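Local coordinates for Iron(III) ABC transporter, periplasmic iron-compound-binding protein (Vibrio cholerae, PDB 5GGY) that probably binds ferric hydroxamate siderophores such as desferal in the periplasm and delivers them to an ABC transporter for iron uptake, at residues L159-T171 with G218-V232. Numbering follows the deposited sequence.
Sequences LPAVVTLRFANPT and GYVLYFLPFAEEKKV
The ring of F167 lies in an offset stack on F226, with planes 19° apart, and F167 CB sits 3.4 Å from the centroid of the F226 ring, over its centre. The backbone N of E228 covers the opposite face of F226, so the ring is sandwiched between F167 and the backbone of E228, the N-cap residue of the helix that follows. F167 also turns an edge to Y222: F167 CE2 stands over the Y222 face, 3.7 Å from Y222 CG, in a T-shaped pair with planes at 66°. V232 lies over one face of F167, and its CG2 reaches P170 as well. Y222 has CG wedged between its own backbone N and carbonyl carbon (chi1 62°), which turns the face of the ring to the edge of F167.

F223 CB lies 3.4 Å from R166 NH2, over one face of the guanidinium, while water 1 sits at the edge in plane, linking NH2 to the carbonyl oxygens of F223 and P225. Y176 and S257 take NE and NH1, so all three nitrogens are held. Where direct pairing stops, water 2 bridges F167 N to F223 O.

On the N-terminal side of the aromatic cluster the strands run parallel, joined by five backbone bonds from Y219 N to A161 O (3.2 Å) through to F223 N to L165 O (3.1 Å). V163 CG1 and V220 CG2 lie side by side on one face, 3.5 Å apart; V162 and L221 meet on the other, where helix 262-276 packs. These are neighbouring parallel strands in the mixed sheet of one lobe of a solute-binding protein, consistent with the helix-linked, two-lobed fold of the FhuD family.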
loop_
_atom_site.group_PDB
_atom_site.type_symbol
_atom_site.label_atom_id
_atom_site.label_comp_id
_atom_site.label_asym_id
_atom_site.label_seq_id
_atom_site.Cartn_x
_atom_site.Cartn_y
_atom_site.Cartn_z
ATOM N N LEU A 159 -0.734 -22.469 -1.762
ATOM C CA LEU A 159 -0.154 -22.238 -0.445
ATOM C C LEU A 159 -1.041 -22.828 0.651
ATOM O O LEU A 159 -2.264 -22.855 0.517
ATOM C CB LEU A 159 0.060 -20.737 -0.221
ATOM C CG LEU A 159 1.127 -20.104 -1.116
ATOM C CD1 LEU A 159 1.141 -18.592 -0.968
ATOM C CD2 LEU A 159 2.497 -20.683 -0.799
ATOM N N PRO A 160 -0.423 -23.311 1.740
ATOM C CA PRO A 160 -1.155 -23.996 2.813
ATOM C C PRO A 160 -2.056 -23.069 3.624
ATOM O O PRO A 160 -1.884 -21.852 3.592
ATOM C CB PRO A 160 -0.034 -24.555 3.693
ATOM C CG PRO A 160 1.108 -23.623 3.469
ATOM C CD PRO A 160 1.020 -23.229 2.025
ATOM N N ALA A 161 -3.009 -23.654 4.344
ATOM C CA ALA A 161 -3.883 -22.892 5.228
ATOM C C ALA A 161 -3.209 -22.684 6.580
ATOM O O ALA A 161 -2.653 -23.620 7.155
ATOM C CB ALA A 161 -5.220 -23.598 5.398
ATOM N N VAL A 162 -3.258 -21.453 7.081
ATOM C CA VAL A 162 -2.570 -21.101 8.319
ATOM C C VAL A 162 -3.515 -20.462 9.331
ATOM O O VAL A 162 -4.329 -19.607 8.983
ATOM C CB VAL A 162 -1.394 -20.132 8.054
ATOM C CG1 VAL A 162 -0.709 -19.741 9.357
ATOM C CG2 VAL A 162 -0.391 -20.756 7.099
ATOM N N VAL A 163 -3.412 -20.890 10.584
ATOM C CA VAL A 163 -4.102 -20.215 11.672
ATOM C C VAL A 163 -3.069 -19.623 12.633
ATOM O O VAL A 163 -2.066 -20.259 12.961
ATOM C CB VAL A 163 -5.066 -21.166 12.426
ATOM C CG1 VAL A 163 -4.330 -22.381 12.959
ATOM C CG2 VAL A 163 -5.784 -20.430 13.545
ATOM N N THR A 164 -3.306 -18.387 13.056
ATOM C CA THR A 164 -2.389 -17.690 13.953
ATOM C C THR A 164 -3.030 -17.435 15.313
ATOM O O THR A 164 -4.224 -17.147 15.397
ATOM C CB THR A 164 -1.937 -16.354 13.355
ATOM O OG1 THR A 164 -1.455 -15.507 14.404
ATOM C CG2 THR A 164 -3.102 -15.671 12.650
ATOM N N LEU A 165 -2.232 -17.526 16.373
ATOM C CA LEU A 165 -2.754 -17.305 17.716
ATOM C C LEU A 165 -1.677 -16.972 18.740
ATOM O O LEU A 165 -0.487 -17.108 18.486
ATOM C CB LEU A 165 -3.567 -18.531 18.191
ATOM C CG LEU A 165 -3.040 -19.966 18.361
ATOM C CD1 LEU A 165 -2.471 -20.542 17.069
ATOM C CD2 LEU A 165 -2.035 -20.113 19.504
ATOM N N ARG A 166 -2.132 -16.513 19.899
ATOM C CA ARG A 166 -1.306 -16.426 21.096
ATOM C C ARG A 166 -1.967 -17.263 22.187
ATOM O O ARG A 166 -3.180 -17.476 22.168
ATOM C CB ARG A 166 -1.139 -14.979 21.568
ATOM C CG ARG A 166 -0.332 -14.086 20.637
ATOM C CD ARG A 166 -0.128 -12.711 21.260
ATOM N NE ARG A 166 0.431 -11.747 20.315
ATOM C CZ ARG A 166 1.723 -11.449 20.225
ATOM N NH1 ARG A 166 2.141 -10.558 19.335
ATOM N NH2 ARG A 166 2.597 -12.039 21.029
ATOM N N PHE A 167 -1.172 -17.737 23.136
ATOM C CA PHE A 167 -1.703 -18.510 24.249
ATOM C C PHE A 167 -2.196 -17.611 25.376
ATOM O O PHE A 167 -1.448 -16.788 25.890
ATOM C CB PHE A 167 -0.645 -19.474 24.794
ATOM C CG PHE A 167 -0.422 -20.686 23.939
ATOM C CD1 PHE A 167 -1.307 -21.751 23.969
ATOM C CD2 PHE A 167 0.674 -20.764 23.106
ATOM C CE1 PHE A 167 -1.098 -22.868 23.176
ATOM C CE2 PHE A 167 0.884 -21.877 22.314
ATOM C CZ PHE A 167 -0.002 -22.928 22.350
ATOM N N ALA A 168 -3.461 -17.766 25.751
ATOM C CA ALA A 168 -3.994 -17.085 26.927
ATOM C C ALA A 168 -3.452 -17.784 28.163
ATOM O O ALA A 168 -3.065 -17.159 29.147
ATOM C CB ALA A 168 -5.504 -17.101 26.920
ATOM N N ASN A 169 -3.423 -19.104 28.074
ATOM C CA ASN A 169 -2.843 -19.964 29.085
ATOM C C ASN A 169 -2.645 -21.328 28.427
ATOM O O ASN A 169 -2.971 -21.485 27.255
ATOM C CB ASN A 169 -3.737 -20.031 30.331
ATOM C CG ASN A 169 -5.111 -20.578 30.041
ATOM O OD1 ASN A 169 -5.283 -21.775 29.813
ATOM N ND2 ASN A 169 -6.110 -19.706 30.087
ATOM N N PRO A 170 -2.091 -22.311 29.154
ATOM C CA PRO A 170 -1.859 -23.606 28.502
ATOM C C PRO A 170 -3.115 -24.307 27.979
ATOM O O PRO A 170 -2.972 -25.260 27.226
ATOM C CB PRO A 170 -1.205 -24.426 29.612
ATOM C CG PRO A 170 -0.483 -23.419 30.414
ATOM C CD PRO A 170 -1.365 -22.215 30.435
ATOM N N THR A 171 -4.306 -23.844 28.348
ATOM C CA THR A 171 -5.524 -24.480 27.855
ATOM C C THR A 171 -6.463 -23.529 27.116
ATOM O O THR A 171 -7.517 -23.940 26.652
ATOM C CB THR A 171 -6.296 -25.165 29.003
ATOM O OG1 THR A 171 -6.520 -24.239 30.071
ATOM C CG2 THR A 171 -5.514 -26.360 29.522
ATOM N N GLY A 218 -3.249 -28.334 7.617
ATOM C CA GLY A 218 -2.027 -27.556 7.616
ATOM C C GLY A 218 -1.471 -27.084 8.946
ATOM O O GLY A 218 -1.308 -27.862 9.884
ATOM N N TYR A 219 -1.202 -25.785 9.022
ATOM C CA TYR A 219 -0.221 -25.264 9.966
ATOM C C TYR A 219 -0.775 -24.352 11.061
ATOM O O TYR A 219 -1.759 -23.637 10.870
ATOM C CB TYR A 219 0.872 -24.521 9.188
ATOM C CG TYR A 219 1.613 -25.402 8.201
ATOM C CD1 TYR A 219 2.889 -25.872 8.482
ATOM C CD2 TYR A 219 1.034 -25.770 6.991
ATOM C CE1 TYR A 219 3.568 -26.682 7.589
ATOM C CE2 TYR A 219 1.704 -26.582 6.092
ATOM C CZ TYR A 219 2.970 -27.034 6.395
ATOM O OH TYR A 219 3.641 -27.839 5.502
ATOM N N VAL A 220 -0.106 -24.392 12.210
ATOM C CA VAL A 220 -0.452 -23.569 13.361
ATOM C C VAL A 220 0.755 -22.763 13.829
ATOM O O VAL A 220 1.804 -23.323 14.144
ATOM C CB VAL A 220 -0.975 -24.428 14.530
ATOM C CG1 VAL A 220 -1.021 -23.618 15.817
ATOM C CG2 VAL A 220 -2.339 -24.999 14.192
ATOM N N LEU A 221 0.603 -21.445 13.864
ATOM C CA LEU A 221 1.676 -20.558 14.306
ATOM C C LEU A 221 1.275 -19.802 15.569
ATOM O O LEU A 221 0.191 -19.222 15.630
ATOM C CB LEU A 221 2.045 -19.567 13.196
ATOM C CG LEU A 221 2.599 -20.149 11.893
ATOM C CD1 LEU A 221 2.846 -19.048 10.874
ATOM C CD2 LEU A 221 3.874 -20.930 12.158
ATOM N N TYR A 222 2.148 -19.809 16.575
ATOM C CA TYR A 222 1.885 -19.060 17.801
ATOM C C TYR A 222 3.016 -18.083 18.113
ATOM O O TYR A 222 4.194 -18.418 17.994
ATOM C CB TYR A 222 1.649 -20.008 18.985
ATOM C CG TYR A 222 2.817 -20.903 19.345
ATOM C CD1 TYR A 222 3.741 -20.518 20.310
ATOM C CD2 TYR A 222 2.983 -22.140 18.736
ATOM C CE1 TYR A 222 4.804 -21.333 20.645
ATOM C CE2 TYR A 222 4.044 -22.964 19.066
ATOM C CZ TYR A 222 4.951 -22.555 20.021
ATOM O OH TYR A 222 6.008 -23.371 20.351
ATOM N N PHE A 223 2.642 -16.872 18.516
ATOM C CA PHE A 223 3.606 -15.797 18.727
ATOM C C PHE A 223 4.295 -15.865 20.085
ATOM O O PHE A 223 3.656 -16.083 21.113
ATOM C CB PHE A 223 2.925 -14.431 18.579
ATOM C CG PHE A 223 2.452 -14.131 17.187
ATOM C CD1 PHE A 223 3.359 -13.899 16.171
ATOM C CD2 PHE A 223 1.101 -14.058 16.899
ATOM C CE1 PHE A 223 2.930 -13.616 14.894
ATOM C CE2 PHE A 223 0.666 -13.773 15.627
ATOM C CZ PHE A 223 1.579 -13.553 14.619
ATOM N N LEU A 224 5.609 -15.675 20.072
ATOM C CA LEU A 224 6.375 -15.501 21.296
ATOM C C LEU A 224 6.280 -14.035 21.722
ATOM O O LEU A 224 6.007 -13.169 20.894
ATOM C CB LEU A 224 7.829 -15.932 21.083
ATOM C CG LEU A 224 8.043 -17.413 20.759
ATOM C CD1 LEU A 224 9.515 -17.710 20.518
ATOM C CD2 LEU A 224 7.491 -18.297 21.868
ATOM N N PRO A 225 6.493 -13.743 23.015
ATOM C CA PRO A 225 6.839 -14.658 24.107
ATOM C C PRO A 225 5.640 -15.361 24.735
ATOM O O PRO A 225 4.537 -14.821 24.780
ATOM C CB PRO A 225 7.499 -13.733 25.126
ATOM C CG PRO A 225 6.782 -12.442 24.940
ATOM C CD PRO A 225 6.482 -12.340 23.466
ATOM N N PHE A 226 5.883 -16.572 25.223
ATOM C CA PHE A 226 4.915 -17.299 26.032
ATOM C C PHE A 226 5.649 -18.076 27.114
ATOM O O PHE A 226 6.407 -18.998 26.827
ATOM C CB PHE A 226 4.064 -18.233 25.169
ATOM C CG PHE A 226 3.085 -19.058 25.958
ATOM C CD1 PHE A 226 2.994 -20.421 25.766
ATOM C CD2 PHE A 226 2.270 -18.470 26.907
ATOM C CE1 PHE A 226 2.102 -21.180 26.495
ATOM C CE2 PHE A 226 1.380 -19.225 27.637
ATOM C CZ PHE A 226 1.298 -20.580 27.432
ATOM N N ALA A 227 5.411 -17.693 28.364
ATOM C CA ALA A 227 6.189 -18.199 29.492
ATOM C C ALA A 227 6.029 -19.696 29.726
ATOM O O ALA A 227 6.910 -20.334 30.296
ATOM C CB ALA A 227 5.820 -17.440 30.761
ATOM N N GLU A 228 4.911 -20.260 29.286
ATOM C CA GLU A 228 4.629 -21.671 29.539
ATOM C C GLU A 228 4.582 -22.485 28.252
ATOM O O GLU A 228 3.781 -23.404 28.116
ATOM C CB GLU A 228 3.311 -21.813 30.297
ATOM C CG GLU A 228 2.996 -20.612 31.177
ATOM C CD GLU A 228 2.359 -21.000 32.494
ATOM O OE1 GLU A 228 3.110 -21.302 33.443
ATOM O OE2 GLU A 228 1.112 -20.995 32.589
ATOM N N GLU A 229 5.456 -22.142 27.313
ATOM C CA GLU A 229 5.514 -22.824 26.023
ATOM C C GLU A 229 5.897 -24.291 26.184
ATOM O O GLU A 229 5.283 -25.171 25.580
ATOM C CB GLU A 229 6.510 -22.134 25.090
ATOM C CG GLU A 229 6.526 -22.707 23.680
ATOM C CD GLU A 229 7.828 -22.427 22.950
ATOM O OE1 GLU A 229 8.877 -22.312 23.620
ATOM O OE2 GLU A 229 7.802 -22.325 21.705
ATOM N N LYS A 230 6.918 -24.536 26.999
ATOM C CA LYS A 230 7.403 -25.885 27.271
ATOM C C LYS A 230 6.304 -26.753 27.865
ATOM O O LYS A 230 6.158 -27.916 27.503
ATOM C CB LYS A 230 8.602 -25.831 28.219
ATOM C CG LYS A 230 9.125 -27.181 28.675
ATOM C CD LYS A 230 9.148 -27.269 30.193
ATOM C CE LYS A 230 9.971 -28.457 30.661
ATOM N NZ LYS A 230 9.423 -29.062 31.909
ATOM N N LYS A 231 5.528 -26.171 28.773
ATOM C CA LYS A 231 4.446 -26.891 29.432
ATOM C C LYS A 231 3.384 -27.336 28.432
ATOM O O LYS A 231 2.868 -28.453 28.518
ATOM C CB LYS A 231 3.801 -26.033 30.523
ATOM C CG LYS A 231 2.672 -26.744 31.242
ATOM C CD LYS A 231 2.100 -25.911 32.378
ATOM C CE LYS A 231 1.088 -26.731 33.163
ATOM N NZ LYS A 231 0.143 -25.899 33.959
ATOM N N VAL A 232 3.061 -26.461 27.486
ATOM C CA VAL A 232 2.077 -26.785 26.461
ATOM C C VAL A 232 2.551 -27.949 25.593
ATOM O O VAL A 232 1.805 -28.897 25.353
ATOM C CB VAL A 232 1.770 -25.567 25.568
ATOM C CG1 VAL A 232 0.967 -25.982 24.343
ATOM C CG2 VAL A 232 1.023 -24.507 26.364
HETATM O O HOH W 1 2.556 -14.068 23.301
HETATM O O HOH W 2 1.451 -17.252 22.746
#